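Long-range contact in MutT/nudix family protein (Shewanella oneidensis, PDB 3GZ5), which probably represses genes of NAD metabolism as an ADP-ribose-dependent transcriptional regulator, joining a Nudix domain to a winged-helix DNA-binding domain: residues I87-C91 with Q151-R155. Sequence-based numbering, arbitrary orientation.
Sequences IEQLC and QARER
In the alpha/beta/alpha sandwich of the Nudix fold, strand 86-95 of the mixed sheet is packed by helix 145-162, and Arg155 of the helix reaches over to Glu88, Gln89 and Leu90 of the strand. The segment axes approach to 9.3 Å at 123°. CG of Arg155 stands anti to the backbone N (chi1 -160°) and the chain bends at chi3 (59°), which brings the guanidinium edge-on to the strand carbonyls. NH2 of Arg155 donates a good hydrogen bond to Gln89 O (2.7 Å), the oxygen lying close to the guanidinium plane; NH1 of Arg155 adds weak bonds to Gln89 O and, at 3.3 Å, to Glu88 O, and another weak one to Thr110 OG1 on the adjacent strand. The Glu88 carboxylate lies over one face of the group, offset toward the rim; its OE2, whose exact position is doubtful, forms a salt bridge with NH1 of Arg155 by charge alone, since it sits well out of the guanidinium plane and no N-H is aimed at it. Lys159 also forms a salt bridge with this oxygen. Against the opposite face sits the Leu90 methyl CD1, 3.8 Å above the centre of the plane. Were Arg155 an alanine, Gln89 O would probably lose this helix donor, Glu88 one of its positive partners, and CD1 of Leu90 the flat group that lies against it. The other Leu90 methyl, CD2, nestles against the helix, 3.8 Å from Ala152 CB, while Ala152 also touches Val28 and Phe30 of strand 22-33, so the helix rests on several strands. One turn back along the helix, the extended Gln151 side chain lays its amide beside Cys91, with NE2 3.7 Å from both CB and SG of that cysteine.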
loop_
_atom_site.group_PDB
_atom_site.type_symbol
_atom_site.label_atom_id
_atom_site.label_comp_id
_atom_site.label_asym_id
_atom_site.label_seq_id
_atom_site.Cartn_x
_atom_site.Cartn_y
_atom_site.Cartn_z
ATOM N N ILE B 87 12.686 -1.755 -3.204
ATOM C CA ILE B 87 11.938 -0.505 -3.084
ATOM C C ILE B 87 10.464 -0.757 -3.332
ATOM O O ILE B 87 10.102 -1.514 -4.220
ATOM C CB ILE B 87 12.535 0.632 -4.011
ATOM C CG1 ILE B 87 11.942 1.987 -3.638
ATOM C CG2 ILE B 87 12.327 0.315 -5.519
ATOM C CD1 ILE B 87 12.906 3.125 -3.824
ATOM N N GLU B 88 9.614 -0.142 -2.520
ATOM C CA GLU B 88 8.181 -0.307 -2.608
ATOM C C GLU B 88 7.513 0.962 -2.113
ATOM O O GLU B 88 7.905 1.528 -1.076
ATOM C CB GLU B 88 7.732 -1.489 -1.720
ATOM C CG GLU B 88 6.211 -1.690 -1.671
ATOM C CD GLU B 88 5.770 -2.722 -0.640
ATOM O OE1 GLU B 88 4.864 -3.531 -0.949
ATOM O OE2 GLU B 88 6.314 -2.717 0.490
ATOM N N GLN B 89 6.489 1.404 -2.830
ATOM C CA GLN B 89 5.705 2.552 -2.405
ATOM C C GLN B 89 5.034 2.287 -1.050
ATOM O O GLN B 89 4.412 1.235 -0.842
ATOM C CB GLN B 89 4.659 2.869 -3.482
ATOM C CG GLN B 89 4.338 4.335 -3.659
ATOM C CD GLN B 89 3.365 4.576 -4.792
ATOM O OE1 GLN B 89 3.761 4.919 -5.918
ATOM N NE2 GLN B 89 2.100 4.410 -4.506
ATOM N N LEU B 90 5.184 3.225 -0.121
ATOM C CA LEU B 90 4.561 3.161 1.191
ATOM C C LEU B 90 3.152 3.796 1.209
ATOM O O LEU B 90 2.146 3.145 1.505
ATOM C CB LEU B 90 5.474 3.850 2.219
ATOM C CG LEU B 90 5.017 3.848 3.687
ATOM C CD1 LEU B 90 4.888 2.431 4.243
ATOM C CD2 LEU B 90 5.898 4.736 4.595
ATOM N N CYS B 91 3.098 5.088 0.899
ATOM C CA CYS B 91 1.890 5.856 1.027
ATOM C C CYS B 91 2.122 7.202 0.326
ATOM O O CYS B 91 3.261 7.552 -0.026
ATOM C CB CYS B 91 1.517 6.058 2.508
ATOM S SG CYS B 91 2.777 6.978 3.426
ATOM N N GLN B 151 5.494 4.952 9.987
ATOM C CA GLN B 151 4.693 4.161 9.073
ATOM C C GLN B 151 5.552 3.120 8.306
ATOM O O GLN B 151 5.179 1.951 8.207
ATOM C CB GLN B 151 3.924 5.079 8.126
ATOM C CG GLN B 151 2.686 4.426 7.528
ATOM C CD GLN B 151 1.740 5.413 6.855
ATOM O OE1 GLN B 151 1.731 6.621 7.158
ATOM N NE2 GLN B 151 0.927 4.896 5.933
ATOM N N ALA B 152 6.696 3.552 7.778
ATOM C CA ALA B 152 7.621 2.643 7.093
ATOM C C ALA B 152 8.069 1.514 8.024
ATOM O O ALA B 152 8.074 0.352 7.634
ATOM C CB ALA B 152 8.826 3.410 6.551
ATOM N N ARG B 153 8.450 1.883 9.252
ATOM C CA ARG B 153 8.917 0.936 10.266
ATOM C C ARG B 153 7.858 -0.117 10.628
ATOM O O ARG B 153 8.184 -1.289 10.856
ATOM C CB ARG B 153 9.417 1.686 11.515
ATOM C CG ARG B 153 9.807 0.787 12.711
ATOM C CD ARG B 153 11.005 -0.109 12.423
ATOM N NE ARG B 153 11.352 -0.919 13.599
ATOM C CZ ARG B 153 10.707 -2.021 13.975
ATOM N NH1 ARG B 153 9.666 -2.482 13.271
ATOM N NH2 ARG B 153 11.112 -2.672 15.052
ATOM N N GLU B 154 6.603 0.323 10.685
ATOM C CA GLU B 154 5.454 -0.523 10.911
ATOM C C GLU B 154 5.144 -1.463 9.736
ATOM O O GLU B 154 4.739 -2.625 9.930
ATOM C CB GLU B 154 4.246 0.361 11.095
ATOM C CG GLU B 154 3.982 0.837 12.470
ATOM C CD GLU B 154 2.532 1.228 12.576
ATOM O OE1 GLU B 154 1.801 0.560 13.341
ATOM O OE2 GLU B 154 2.110 2.160 11.841
ATOM N N ARG B 155 5.271 -0.963 8.509
ATOM C CA ARG B 155 5.128 -1.874 7.373
ATOM C C ARG B 155 6.248 -2.907 7.319
ATOM O O ARG B 155 6.005 -4.031 6.981
ATOM C CB ARG B 155 4.951 -1.182 6.012
ATOM C CG ARG B 155 4.314 -2.225 5.014
ATOM C CD ARG B 155 4.003 -1.709 3.678
ATOM N NE ARG B 155 5.213 -1.192 3.042
ATOM C CZ ARG B 155 5.227 -0.612 1.843
ATOM N NH1 ARG B 155 6.372 -0.139 1.355
ATOM N NH2 ARG B 155 4.089 -0.503 1.149
#